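Local coordinates for protein P35 antigen (Borrelia burgdorferi, PDB 4ALY) that is a lipoprotein carried on the outer surface of the spirochaete and critical for ensuring infection after a tick bite, at residues 157-162 against 239-244; 171-176 against 258-263; 204-209 against 273-278. All blocks are in the same frame, centred on the assembly; numbering follows the deposited sequence.

Contact 1: residues 157-162 against 239-244; sequences SQDSNY and TDVSKL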
ATOM      1  N   SER A 157      -3.814 -18.902   1.275  1.00 16.38           N
ATOM      2  CA  SER A 157      -5.070 -18.621   0.600  1.00 16.00           C
ATOM      3  C   SER A 157      -5.783 -19.933   0.136  1.00 16.37           C
ATOM      4  O   SER A 157      -7.015 -20.000  -0.002  1.00 14.79           O
ATOM      5  CB  SER A 157      -4.817 -17.644  -0.549  1.00 16.69           C
ATOM      6  OG  SER A 157      -6.033 -17.251  -1.212  1.00 18.00           O
ATOM      7  N   GLN A 158      -5.003 -20.999  -0.062  1.00 18.48           N
ATOM      8  CA  GLN A 158      -5.564 -22.337  -0.342  1.00 18.68           C
ATOM      9  C   GLN A 158      -6.435 -22.918   0.815  1.00 19.31           C
ATOM     10  O   GLN A 158      -7.091 -23.972   0.683  1.00 19.07           O
ATOM     11  CB  GLN A 158      -4.416 -23.281  -0.731  1.00 20.45           C
ATOM     12  CG  GLN A 158      -3.868 -22.995  -2.131  1.00 23.61           C
ATOM     13  CD  GLN A 158      -2.767 -23.931  -2.579  1.00 25.45           C
ATOM     14  OE1 GLN A 158      -1.620 -23.827  -2.148  1.00 30.89           O
ATOM     15  NE2 GLN A 158      -3.095 -24.820  -3.472  1.00 26.82           N
ATOM     16  N   ASP A 159      -6.425 -22.237   1.955  1.00 18.79           N
ATOM     17  CA  ASP A 159      -7.198 -22.655   3.085  1.00 19.55           C
ATOM     18  C   ASP A 159      -8.159 -21.524   3.401  1.00 19.08           C
ATOM     19  O   ASP A 159      -7.723 -20.433   3.783  1.00 20.31           O
ATOM     20  CB  ASP A 159      -6.259 -22.939   4.274  1.00 19.45           C
ATOM     21  CG  ASP A 159      -6.984 -23.550   5.509  1.00 21.63           C
ATOM     22  OD1 ASP A 159      -8.142 -23.249   5.799  1.00 23.27           O
ATOM     23  OD2 ASP A 159      -6.354 -24.304   6.259  1.00 26.59           O
ATOM     24  N   SER A 160      -9.451 -21.796   3.264  1.00 19.07           N
ATOM     25  CA  SER A 160     -10.509 -20.788   3.446  1.00 19.79           C
ATOM     26  C   SER A 160     -10.548 -20.228   4.811  1.00 19.85           C
ATOM     27  O   SER A 160     -11.078 -19.129   4.941  1.00 19.85           O
ATOM     28  CB  SER A 160     -11.926 -21.376   3.262  1.00 21.69           C
ATOM     29  OG  SER A 160     -11.887 -22.497   2.409  1.00 26.92           O
ATOM     30  N   ASN A 161     -10.088 -20.945   5.862  1.00 19.26           N
ATOM     31  CA  ASN A 161      -9.971 -20.239   7.160  1.00 21.02           C
ATOM     32  C   ASN A 161      -8.886 -19.226   7.194  1.00 21.45           C
ATOM     33  O   ASN A 161      -8.925 -18.325   8.040  1.00 21.95           O
ATOM     34  CB  ASN A 161      -9.682 -21.154   8.321  1.00 25.55           C
ATOM     35  CG  ASN A 161     -10.753 -22.078   8.501  1.00 27.27           C
ATOM     36  OD1 ASN A 161     -10.690 -23.209   7.977  1.00 28.29           O
ATOM     37  ND2 ASN A 161     -11.862 -21.559   9.032  1.00 27.48           N
ATOM     38  N   TYR A 162      -7.883 -19.372   6.324  1.00 20.44           N
ATOM     39  CA  TYR A 162      -6.767 -18.379   6.381  1.00 20.27           C
ATOM     40  C   TYR A 162      -6.815 -17.346   5.255  1.00 18.98           C
ATOM     41  O   TYR A 162      -6.039 -16.429   5.241  1.00 19.15           O
ATOM     42  CB  TYR A 162      -5.453 -19.109   6.395  1.00 17.84           C
ATOM     43  CG  TYR A 162      -5.386 -20.109   7.498  1.00 18.32           C
ATOM     44  CD1 TYR A 162      -5.910 -19.818   8.772  1.00 19.05           C
ATOM     45  CD2 TYR A 162      -4.833 -21.349   7.288  1.00 17.88           C
ATOM     46  CE1 TYR A 162      -5.831 -20.733   9.785  1.00 17.66           C
ATOM     47  CE2 TYR A 162      -4.786 -22.289   8.279  1.00 17.11           C
ATOM     48  CZ  TYR A 162      -5.269 -21.963   9.525  1.00 18.36           C
ATOM     49  OH  TYR A 162      -5.149 -22.889  10.540  1.00 20.39           O
ATOM     50  N   THR A 239       5.604 -26.483   5.573  1.00 32.36           N
ATOM     51  CA  THR A 239       4.788 -27.727   5.562  1.00 31.94           C
ATOM     52  C   THR A 239       3.575 -27.666   6.515  1.00 28.98           C
ATOM     53  O   THR A 239       2.824 -28.603   6.624  1.00 31.14           O
ATOM     54  CB  THR A 239       5.663 -28.940   5.957  1.00 33.36           C
ATOM     55  OG1 THR A 239       6.275 -28.662   7.218  1.00 39.08           O
ATOM     56  CG2 THR A 239       6.795 -29.188   4.940  1.00 35.70           C
ATOM     57  N   ASP A 240       3.409 -26.574   7.246  1.00 26.59           N
ATOM     58  CA  ASP A 240       2.352 -26.493   8.229  1.00 22.89           C
ATOM     59  C   ASP A 240       1.675 -25.168   8.081  1.00 21.42           C
ATOM     60  O   ASP A 240       2.110 -24.190   8.663  1.00 22.29           O
ATOM     61  CB  ASP A 240       2.876 -26.693   9.673  1.00 21.17           C
ATOM     62  CG  ASP A 240       1.751 -26.728  10.710  1.00 20.81           C
ATOM     63  OD1 ASP A 240       0.832 -25.888  10.682  1.00 22.95           O
ATOM     64  OD2 ASP A 240       1.758 -27.599  11.577  1.00 20.98           O
ATOM     65  N   VAL A 241       0.557 -25.153   7.368  1.00 21.59           N
ATOM     66  CA  VAL A 241      -0.130 -23.912   7.082  1.00 21.97           C
ATOM     67  C   VAL A 241      -0.681 -23.178   8.321  1.00 22.28           C
ATOM     68  O   VAL A 241      -0.707 -21.958   8.330  1.00 22.75           O
ATOM     69  CB  VAL A 241      -1.166 -24.126   5.960  1.00 26.45           C
ATOM     70  CG1 VAL A 241      -2.222 -25.146   6.344  1.00 21.44           C
ATOM     71  CG2 VAL A 241      -1.776 -22.790   5.552  1.00 29.10           C
ATOM     72  N   SER A 242      -1.042 -23.893   9.394  1.00 22.61           N
ATOM     73  CA  SER A 242      -1.448 -23.213  10.638  1.00 22.55           C
ATOM     74  C   SER A 242      -0.331 -22.417  11.215  1.00 21.36           C
ATOM     75  O   SER A 242      -0.573 -21.330  11.728  1.00 23.41           O
ATOM     76  CB  SER A 242      -1.948 -24.185  11.718  1.00 25.91           C
ATOM     77  OG  SER A 242      -3.316 -24.503  11.452  1.00 33.97           O
ATOM     78  N   LYS A 243       0.888 -22.959  11.208  1.00 21.04           N
ATOM     79  CA  LYS A 243       2.024 -22.245  11.814  1.00 19.96           C
ATOM     80  C   LYS A 243       2.266 -21.077  10.872  1.00 18.71           C
ATOM     81  O   LYS A 243       2.451 -19.980  11.330  1.00 16.54           O
ATOM     82  CB  LYS A 243       3.276 -23.122  11.914  1.00 24.32           C
ATOM     83  CG  LYS A 243       3.108 -24.382  12.737  1.00 26.60           C
ATOM     84  CD  LYS A 243       4.403 -24.749  13.443  1.00 35.22           C
ATOM     85  CE  LYS A 243       4.169 -25.547  14.741  1.00 39.05           C
ATOM     86  NZ  LYS A 243       4.239 -27.002  14.460  1.00 36.44           N
ATOM     87  N   LEU A 244       2.119 -21.310   9.550  1.00 17.12           N
ATOM     88  CA  LEU A 244       2.336 -20.252   8.579  1.00 16.15           C
ATOM     89  C   LEU A 244       1.337 -19.139   8.904  1.00 17.03           C
ATOM     90  O   LEU A 244       1.731 -17.967   9.035  1.00 14.52           O
ATOM     91  CB  LEU A 244       2.277 -20.736   7.124  1.00 14.40           C
ATOM     92  CG  LEU A 244       2.474 -19.597   6.106  1.00 15.21           C
ATOM     93  CD1 LEU A 244       3.794 -18.816   6.379  1.00 14.76           C
ATOM     94  CD2 LEU A 244       2.348 -20.017   4.627  1.00 13.51           C
TER
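Y162 reaches across from the loop between helices 143-157 and 163-189 to S242 and V241 in the first turn of helix 241-250. Its CG lies anti to the carbonyl carbon (chi1 -55°), which sends the ring toward the other segment and carries OH to S242 OG at 2.6 Å, a short hydrogen bond in which either hydroxyl could be the donor. The serine oxygen sits near the ring plane, at the phenol edge. V241 approaches differently: its CG2 meets Y162 CD2 at 3.8 Å, obliquely, the valine branch and the ring slanting past each other. N161 CB lies over one face of the tyrosine, offset toward the rim. A looser second touch pairs D159 OD2 with V241 CG1 at 4.2 Å, so the methyls of V241 face both a carboxylate and a ring. Y162 and V241 also pack on L156 of helix 143-157, and S157 O is bonded by R163, tying the loop to the helix that follows it.

Each side has its own local brace. D159 OD1 accepts from N161 N at 3.0 Å on its anti side, with an N-H...O angle of 142°, so the bond is bent; Y162 N also bonds D159 O at 2.8 Å. Across the contact, D240 stands between helices 235-239 and 241-250, and its OD1 takes K243 N at 3.0 Å from above the carboxylate plane. The K243 ammonium is only a long ion-pair partner of that carboxylate. The contact is thus a surface junction between a loop with an Asx turn at D159 and the first turn of helix 241-250, whose N-cap is D240, in this all-helical lipoprotein.

Contact 2: residues 171-176 against 258-263; sequences INRGFS and ANIHDI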
ATOM      1  N   ILE A 171      -4.754  -5.984   0.985  1.00 18.81           N
ATOM      2  CA  ILE A 171      -5.615  -4.904   0.584  1.00 20.98           C
ATOM      3  C   ILE A 171      -5.711  -3.791   1.624  1.00 21.89           C
ATOM      4  O   ILE A 171      -5.550  -2.620   1.303  1.00 23.76           O
ATOM      5  CB  ILE A 171      -6.985  -5.483   0.211  1.00 22.41           C
ATOM      6  CG1 ILE A 171      -6.736  -6.382  -1.025  1.00 21.89           C
ATOM      7  CG2 ILE A 171      -8.013  -4.342   0.030  1.00 19.95           C
ATOM      8  CD1 ILE A 171      -7.979  -6.971  -1.638  1.00 26.12           C
ATOM      9  N   ASN A 172      -5.940  -4.162   2.865  1.00 21.05           N
ATOM     10  CA  ASN A 172      -6.215  -3.174   3.889  1.00 22.14           C
ATOM     11  C   ASN A 172      -4.923  -2.643   4.429  1.00 25.00           C
ATOM     12  O   ASN A 172      -4.921  -1.505   4.912  1.00 24.43           O
ATOM     13  CB  ASN A 172      -7.027  -3.791   5.010  1.00 23.25           C
ATOM     14  CG  ASN A 172      -8.405  -4.263   4.544  1.00 24.70           C
ATOM     15  OD1 ASN A 172      -9.370  -3.726   4.991  1.00 28.15           O
ATOM     16  ND2 ASN A 172      -8.484  -5.223   3.626  1.00 21.43           N
ATOM     17  N   ARG A 173      -3.836  -3.446   4.318  1.00 21.44           N
ATOM     18  CA  ARG A 173      -2.517  -2.944   4.615  1.00 19.97           C
ATOM     19  C   ARG A 173      -1.754  -2.416   3.357  1.00 19.79           C
ATOM     20  O   ARG A 173      -1.649  -1.206   3.192  1.00 21.25           O
ATOM     21  CB  ARG A 173      -1.659  -3.831   5.594  1.00 17.50           C
ATOM     22  CG  ARG A 173      -0.222  -3.349   5.650  1.00 17.52           C
ATOM     23  CD  ARG A 173       0.583  -3.203   6.955  1.00 18.55           C
ATOM     24  NE  ARG A 173       1.075  -4.463   7.452  1.00 18.81           N
ATOM     25  CZ  ARG A 173       2.250  -4.652   8.053  1.00 19.73           C
ATOM     26  NH1 ARG A 173       3.132  -3.675   8.225  1.00 19.52           N
ATOM     27  NH2 ARG A 173       2.541  -5.872   8.484  1.00 19.45           N
ATOM     28  N   GLY A 174      -1.236  -3.281   2.481  1.00 18.46           N
ATOM     29  CA  GLY A 174      -0.309  -2.825   1.429  1.00 17.46           C
ATOM     30  C   GLY A 174      -0.975  -1.949   0.396  1.00 18.56           C
ATOM     31  O   GLY A 174      -0.505  -0.795   0.137  1.00 18.71           O
ATOM     32  N   PHE A 175      -2.098  -2.432  -0.157  1.00 17.47           N
ATOM     33  CA  PHE A 175      -2.850  -1.591  -1.094  1.00 17.68           C
ATOM     34  C   PHE A 175      -3.194  -0.248  -0.416  1.00 19.89           C
ATOM     35  O   PHE A 175      -2.968   0.827  -1.016  1.00 22.22           O
ATOM     36  CB  PHE A 175      -4.073  -2.290  -1.652  1.00 16.45           C
ATOM     37  CG  PHE A 175      -5.046  -1.362  -2.306  1.00 17.14           C
ATOM     38  CD1 PHE A 175      -4.907  -1.016  -3.654  1.00 16.83           C
ATOM     39  CD2 PHE A 175      -6.102  -0.835  -1.587  1.00 16.51           C
ATOM     40  CE1 PHE A 175      -5.815  -0.160  -4.244  1.00 16.55           C
ATOM     41  CE2 PHE A 175      -7.008   0.052  -2.157  1.00 16.46           C
ATOM     42  CZ  PHE A 175      -6.866   0.394  -3.491  1.00 16.66           C
ATOM     43  N   SER A 176      -3.669  -0.263   0.836  1.00 18.72           N
ATOM     44  CA  SER A 176      -4.317   0.985   1.351  1.00 17.81           C
ATOM     45  C   SER A 176      -3.311   2.112   1.519  1.00 16.92           C
ATOM     46  O   SER A 176      -3.632   3.254   1.308  1.00 17.02           O
ATOM     47  CB  SER A 176      -5.030   0.700   2.674  1.00 17.92           C
ATOM     48  OG  SER A 176      -6.150  -0.092   2.422  1.00 19.42           O
ATOM     49  N   ALA A 258      -6.852  -1.898  12.397  1.00 29.46           N
ATOM     50  CA  ALA A 258      -7.661  -0.728  12.796  1.00 29.43           C
ATOM     51  C   ALA A 258      -6.791   0.495  12.969  1.00 27.41           C
ATOM     52  O   ALA A 258      -7.151   1.536  12.497  1.00 27.15           O
ATOM     53  CB  ALA A 258      -8.518  -1.003  14.032  1.00 29.36           C
ATOM     54  N   ASN A 259      -5.621   0.359  13.575  1.00 28.92           N
ATOM     55  CA  ASN A 259      -4.710   1.507  13.679  1.00 32.76           C
ATOM     56  C   ASN A 259      -4.275   2.067  12.309  1.00 35.46           C
ATOM     57  O   ASN A 259      -4.445   3.277  12.011  1.00 32.81           O
ATOM     58  CB  ASN A 259      -3.542   1.174  14.618  1.00 38.08           C
ATOM     59  CG  ASN A 259      -4.026   0.792  16.063  1.00 47.28           C
ATOM     60  OD1 ASN A 259      -5.196   1.070  16.479  1.00 45.49           O
ATOM     61  ND2 ASN A 259      -3.135   0.143  16.827  1.00 38.33           N
ATOM     62  N   ILE A 260      -3.771   1.168  11.458  1.00 37.34           N
ATOM     63  CA  ILE A 260      -3.395   1.506  10.079  1.00 31.97           C
ATOM     64  C   ILE A 260      -4.540   2.184   9.355  1.00 28.93           C
ATOM     65  O   ILE A 260      -4.368   3.256   8.798  1.00 30.28           O
ATOM     66  CB  ILE A 260      -2.896   0.267   9.304  1.00 31.46           C
ATOM     67  CG1 ILE A 260      -1.588  -0.209   9.901  1.00 27.73           C
ATOM     68  CG2 ILE A 260      -2.669   0.582   7.822  1.00 31.73           C
ATOM     69  CD1 ILE A 260      -1.179  -1.604   9.454  1.00 27.29           C
ATOM     70  N   HIS A 261      -5.705   1.569   9.385  1.00 25.58           N
ATOM     71  CA  HIS A 261      -6.920   2.194   8.835  1.00 27.47           C
ATOM     72  C   HIS A 261      -7.219   3.613   9.350  1.00 29.44           C
ATOM     73  O   HIS A 261      -7.632   4.508   8.567  1.00 31.91           O
ATOM     74  CB  HIS A 261      -8.124   1.296   9.134  1.00 27.35           C
ATOM     75  CG  HIS A 261      -9.422   1.923   8.781  1.00 32.57           C
ATOM     76  ND1 HIS A 261      -9.833   2.072   7.485  1.00 34.49           N
ATOM     77  CD2 HIS A 261     -10.384   2.544   9.578  1.00 32.97           C
ATOM     78  CE1 HIS A 261     -11.019   2.701   7.467  1.00 33.28           C
ATOM     79  NE2 HIS A 261     -11.348   3.003   8.754  1.00 33.21           N
ATOM     80  N   ASP A 262      -7.072   3.815  10.669  1.00 26.74           N
ATOM     81  CA  ASP A 262      -7.351   5.096  11.323  1.00 26.86           C
ATOM     82  C   ASP A 262      -6.416   6.171  10.859  1.00 26.47           C
ATOM     83  O   ASP A 262      -6.881   7.229  10.484  1.00 24.42           O
ATOM     84  CB  ASP A 262      -7.234   5.001  12.848  1.00 27.16           C
ATOM     85  CG  ASP A 262      -8.392   4.226  13.489  1.00 29.63           C
ATOM     86  OD1 ASP A 262      -9.457   4.000  12.846  1.00 25.04           O
ATOM     87  OD2 ASP A 262      -8.200   3.847  14.665  1.00 31.36           O
ATOM     88  N   ILE A 263      -5.106   5.865  10.872  1.00 27.88           N
ATOM     89  CA  ILE A 263      -4.036   6.774  10.482  1.00 29.15           C
ATOM     90  C   ILE A 263      -4.111   7.199   9.015  1.00 31.20           C
ATOM     91  O   ILE A 263      -3.994   8.397   8.713  1.00 31.32           O
ATOM     92  CB  ILE A 263      -2.667   6.175  10.782  1.00 33.16           C
ATOM     93  CG1 ILE A 263      -2.689   5.572  12.174  1.00 37.96           C
ATOM     94  CG2 ILE A 263      -1.572   7.238  10.670  1.00 36.67           C
ATOM     95  CD1 ILE A 263      -1.327   5.190  12.736  1.00 46.89           C
TER
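This is a sparse, partly buried helix-to-helix contact near the middle of the molecule, where helix 163-189 passes helix 254-275 with the two helical segments running in the same general direction. No hydrogen bond crosses it, and one residue on each side does most of the touching. The closest CA pair, R173 with I260, is 7.1 Å apart, which brings the backbones near enough for the isoleucine to reach the arginine shaft. I260 points at the other helix, and its terminal CD1 meets R173 CD at 3.5 Å. The two side chains slant across each other, so the methyl lies against the aliphatic part of the arginine, while R173 NE is farther from the same CD1, at 4.2 Å. The other isoleucine branch, CG2, comes to the backbone carbonyl N172 O at 4.2 Å.

R173 starts with CG anti to its backbone nitrogen (chi1 170°) and is then bent at chi2 and chi3, which leads its guanidinium past I260 instead of into it. There the group forms a salt bridge with D223 of helix 200-233 and a hydrogen bond with N252, and F257 packs on the side chain, so the charged end of this buried arginine is matched while its CD methylene makes the apolar contact. Within the first helix the backbone widens into a pi-type turn at 171-175, and S176 OG donates to I171 O at 2.8 Å, in the carbonyl plane and on a lone pair. Taken together, this is side-by-side packing in a helical bundle, with a buried arginine of helix 163-189 that meets helix 200-233 through D223, helix 254-275 through I260 and F257, and the loop residue N252.

Contact 3: residues 204-209 against 273-278; sequences ETLYND and NILAPI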
ATOM      1  N   GLU A 204       3.919  22.287   7.055  1.00 31.49           N
ATOM      2  CA  GLU A 204       4.714  21.317   7.845  1.00 35.63           C
ATOM      3  C   GLU A 204       4.014  19.979   8.000  1.00 32.07           C
ATOM      4  O   GLU A 204       4.652  18.929   7.947  1.00 28.86           O
ATOM      5  CB  GLU A 204       5.048  21.853   9.277  1.00 37.24           C
ATOM      6  CG  GLU A 204       6.207  22.827   9.326  1.00 43.67           C
ATOM      7  CD  GLU A 204       7.512  22.203   8.879  1.00 50.67           C
ATOM      8  OE1 GLU A 204       7.578  20.960   8.741  1.00 60.06           O
ATOM      9  OE2 GLU A 204       8.479  22.956   8.658  1.00 55.07           O
ATOM     10  N   THR A 205       2.713  20.049   8.269  1.00 30.02           N
ATOM     11  CA  THR A 205       1.940  18.880   8.544  1.00 34.33           C
ATOM     12  C   THR A 205       1.867  18.046   7.264  1.00 36.77           C
ATOM     13  O   THR A 205       2.149  16.825   7.261  1.00 35.68           O
ATOM     14  CB  THR A 205       0.544  19.251   9.062  1.00 35.12           C
ATOM     15  OG1 THR A 205       0.666  19.614  10.433  1.00 35.22           O
ATOM     16  CG2 THR A 205      -0.429  18.035   8.972  1.00 35.18           C
ATOM     17  N   LEU A 206       1.578  18.709   6.155  1.00 36.60           N
ATOM     18  CA  LEU A 206       1.449  17.941   4.933  1.00 38.84           C
ATOM     19  C   LEU A 206       2.793  17.325   4.546  1.00 35.21           C
ATOM     20  O   LEU A 206       2.883  16.152   4.147  1.00 33.54           O
ATOM     21  CB  LEU A 206       0.621  18.686   3.847  1.00 37.95           C
ATOM     22  CG  LEU A 206       1.123  19.466   2.659  1.00 40.11           C
ATOM     23  CD1 LEU A 206       0.303  20.734   2.425  1.00 34.28           C
ATOM     24  CD2 LEU A 206       2.575  19.785   2.885  1.00 47.97           C
ATOM     25  N   TYR A 207       3.854  18.046   4.855  1.00 36.69           N
ATOM     26  CA  TYR A 207       5.177  17.485   4.699  1.00 34.32           C
ATOM     27  C   TYR A 207       5.475  16.363   5.715  1.00 34.60           C
ATOM     28  O   TYR A 207       6.074  15.327   5.363  1.00 33.31           O
ATOM     29  CB  TYR A 207       6.219  18.574   4.751  1.00 33.71           C
ATOM     30  CG  TYR A 207       7.589  17.982   4.747  1.00 38.26           C
ATOM     31  CD1 TYR A 207       8.222  17.569   3.542  1.00 40.37           C
ATOM     32  CD2 TYR A 207       8.231  17.750   5.942  1.00 34.22           C
ATOM     33  CE1 TYR A 207       9.493  16.992   3.576  1.00 37.99           C
ATOM     34  CE2 TYR A 207       9.465  17.179   5.977  1.00 36.82           C
ATOM     35  CZ  TYR A 207      10.087  16.808   4.819  1.00 37.18           C
ATOM     36  OH  TYR A 207      11.311  16.242   4.995  1.00 40.86           O
ATOM     37  N   ASN A 208       5.063  16.558   6.968  1.00 32.80           N
ATOM     38  CA  ASN A 208       5.129  15.487   7.955  1.00 31.15           C
ATOM     39  C   ASN A 208       4.198  14.307   7.602  1.00 31.44           C
ATOM     40  O   ASN A 208       4.547  13.156   7.835  1.00 28.81           O
ATOM     41  CB  ASN A 208       4.869  16.030   9.363  1.00 33.56           C
ATOM     42  CG  ASN A 208       6.046  16.872   9.884  1.00 36.89           C
ATOM     43  OD1 ASN A 208       7.217  16.524   9.677  1.00 39.98           O
ATOM     44  ND2 ASN A 208       5.743  17.981  10.544  1.00 32.17           N
ATOM     45  N   ASP A 209       3.026  14.590   7.038  1.00 28.31           N
ATOM     46  CA  ASP A 209       2.162  13.529   6.580  1.00 28.65           C
ATOM     47  C   ASP A 209       2.922  12.554   5.636  1.00 30.78           C
ATOM     48  O   ASP A 209       2.890  11.338   5.841  1.00 30.99           O
ATOM     49  CB  ASP A 209       0.906  14.130   5.974  1.00 28.42           C
ATOM     50  CG  ASP A 209      -0.077  14.655   7.068  1.00 29.93           C
ATOM     51  OD1 ASP A 209       0.262  14.538   8.274  1.00 26.93           O
ATOM     52  OD2 ASP A 209      -1.203  15.139   6.737  1.00 28.41           O
ATOM     53  N   ASN A 273      -8.564  18.968   4.299  1.00 30.89           N
ATOM     54  CA  ASN A 273      -8.874  20.078   5.221  1.00 35.10           C
ATOM     55  C   ASN A 273      -7.843  21.181   4.984  1.00 35.09           C
ATOM     56  O   ASN A 273      -8.202  22.299   4.641  1.00 34.60           O
ATOM     57  CB  ASN A 273      -8.785  19.681   6.713  1.00 37.79           C
ATOM     58  CG  ASN A 273      -9.835  18.654   7.164  1.00 39.72           C
ATOM     59  OD1 ASN A 273     -10.888  18.458   6.560  1.00 37.99           O
ATOM     60  ND2 ASN A 273      -9.536  18.003   8.277  1.00 43.80           N
ATOM     61  N   ILE A 274      -6.560  20.852   5.103  1.00 33.81           N
ATOM     62  CA  ILE A 274      -5.519  21.823   4.759  1.00 34.37           C
ATOM     63  C   ILE A 274      -5.679  22.430   3.361  1.00 34.72           C
ATOM     64  O   ILE A 274      -5.324  23.577   3.166  1.00 32.30           O
ATOM     65  CB  ILE A 274      -4.104  21.255   4.905  1.00 35.33           C
ATOM     66  CG1 ILE A 274      -3.796  20.948   6.371  1.00 35.32           C
ATOM     67  CG2 ILE A 274      -3.081  22.236   4.330  1.00 36.28           C
ATOM     68  CD1 ILE A 274      -2.675  19.934   6.557  1.00 35.25           C
ATOM     69  N   LEU A 275      -6.237  21.680   2.405  1.00 37.88           N
ATOM     70  CA  LEU A 275      -6.323  22.146   0.990  1.00 37.91           C
ATOM     71  C   LEU A 275      -7.678  22.797   0.570  1.00 39.73           C
ATOM     72  O   LEU A 275      -7.750  23.536  -0.418  1.00 35.95           O
ATOM     73  CB  LEU A 275      -5.899  21.012   0.008  1.00 34.71           C
ATOM     74  CG  LEU A 275      -4.485  20.388   0.150  1.00 33.02           C
ATOM     75  CD1 LEU A 275      -4.242  19.310  -0.894  1.00 28.19           C
ATOM     76  CD2 LEU A 275      -3.358  21.426   0.131  1.00 29.05           C
ATOM     77  N   ALA A 276      -8.747  22.505   1.313  1.00 45.60           N
ATOM     78  CA  ALA A 276     -10.046  23.176   1.119  1.00 45.90           C
ATOM     79  C   ALA A 276      -9.897  24.703   0.874  1.00 48.21           C
ATOM     80  O   ALA A 276     -10.401  25.200  -0.139  1.00 48.67           O
ATOM     81  CB  ALA A 276     -10.993  22.879   2.287  1.00 38.68           C
ATOM     82  N   PRO A 277      -9.150  25.439   1.747  1.00 50.54           N
ATOM     83  CA  PRO A 277      -9.131  26.892   1.511  1.00 55.20           C
ATOM     84  C   PRO A 277      -8.447  27.376   0.207  1.00 56.43           C
ATOM     85  O   PRO A 277      -8.587  28.547  -0.118  1.00 61.92           O
ATOM     86  CB  PRO A 277      -8.414  27.448   2.767  1.00 52.27           C
ATOM     87  CG  PRO A 277      -8.516  26.351   3.786  1.00 49.05           C
ATOM     88  CD  PRO A 277      -8.359  25.111   2.952  1.00 48.23           C
ATOM     89  N   ILE A 278      -7.749  26.508  -0.535  1.00 51.07           N
ATOM     90  CA  ILE A 278      -7.086  26.922  -1.802  1.00 46.25           C
ATOM     91  C   ILE A 278      -7.668  26.218  -3.058  1.00 49.67           C
ATOM     92  O   ILE A 278      -7.085  26.277  -4.152  1.00 49.22           O
ATOM     93  CB  ILE A 278      -5.523  26.823  -1.740  1.00 44.11           C
ATOM     94  CG1 ILE A 278      -5.058  25.400  -1.361  1.00 38.14           C
ATOM     95  CG2 ILE A 278      -4.945  27.869  -0.788  1.00 40.62           C
ATOM     96  CD1 ILE A 278      -3.555  25.225  -1.215  1.00 40.01           C
TER
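No ring, amide or guanidinium takes part where T205 and L206 meet I274 and L275; the contact is aliphatic from end to end. The aromatic ring nearest in sequence, that of Y207, points off to another flank of helix 200-233 and packs on L75 and I79 of helix 70-95. Between the segments, I274 supplies two branches. Its CD1 comes to T205 CG2 at 3.8 Å and lies 4.1 Å from T205 CB, crossing the threonine obliquely. Its CG2 meets L206 CD1 at 4.2 Å, again at a slant. Beside it, the end of L275 bends nearer than its first bond suggests, and CD2 reaches L206 CD1 at 4.4 Å. I274 thus bridges T205 and L206, one branch to each.

The T205 methyl is anti to the backbone nitrogen (chi1 -78° for the hydroxyl), which turns CG2 to the isoleucine and leaves OG1 to make a weak hydrogen bond with P201 O of its own helix. L206 adopts unusual torsions, with chi1 100° and chi2 -140°, that bring CD1 to I274 CG2 and L275 CD2. L206 also packs on I79 and I188, L275 on I188 as well, and I274 on L198, so helices 70-95 and 163-189 and the loop residue L198 also border the patch.

With no polar bond across it, this buried contact depends on van der Waals fit and on the exclusion of water from its methyl groups.

In the fold
The three contacts are strung along the elongated helical molecule. Contact 2 lies near the chain centre, about 8 Å from it, while contacts 1 and 3 lie on opposite sides of that centre with their own centres about 43 Å apart. Contact 2 is about 22 Å from contact 1 and about 21 Å from contact 3, centre to centre, and none touches another; contacts 2 and 3 come nearest, about 7 Å between closest atoms. Helix 254-275 serves both of these, and helix 241-250 of contact 1 precedes it. Along the chain the segments of every pair alternate. A sulfate, probably from the crystallisation liquor, lies about 4 Å from the Y162 side chain in contact 1.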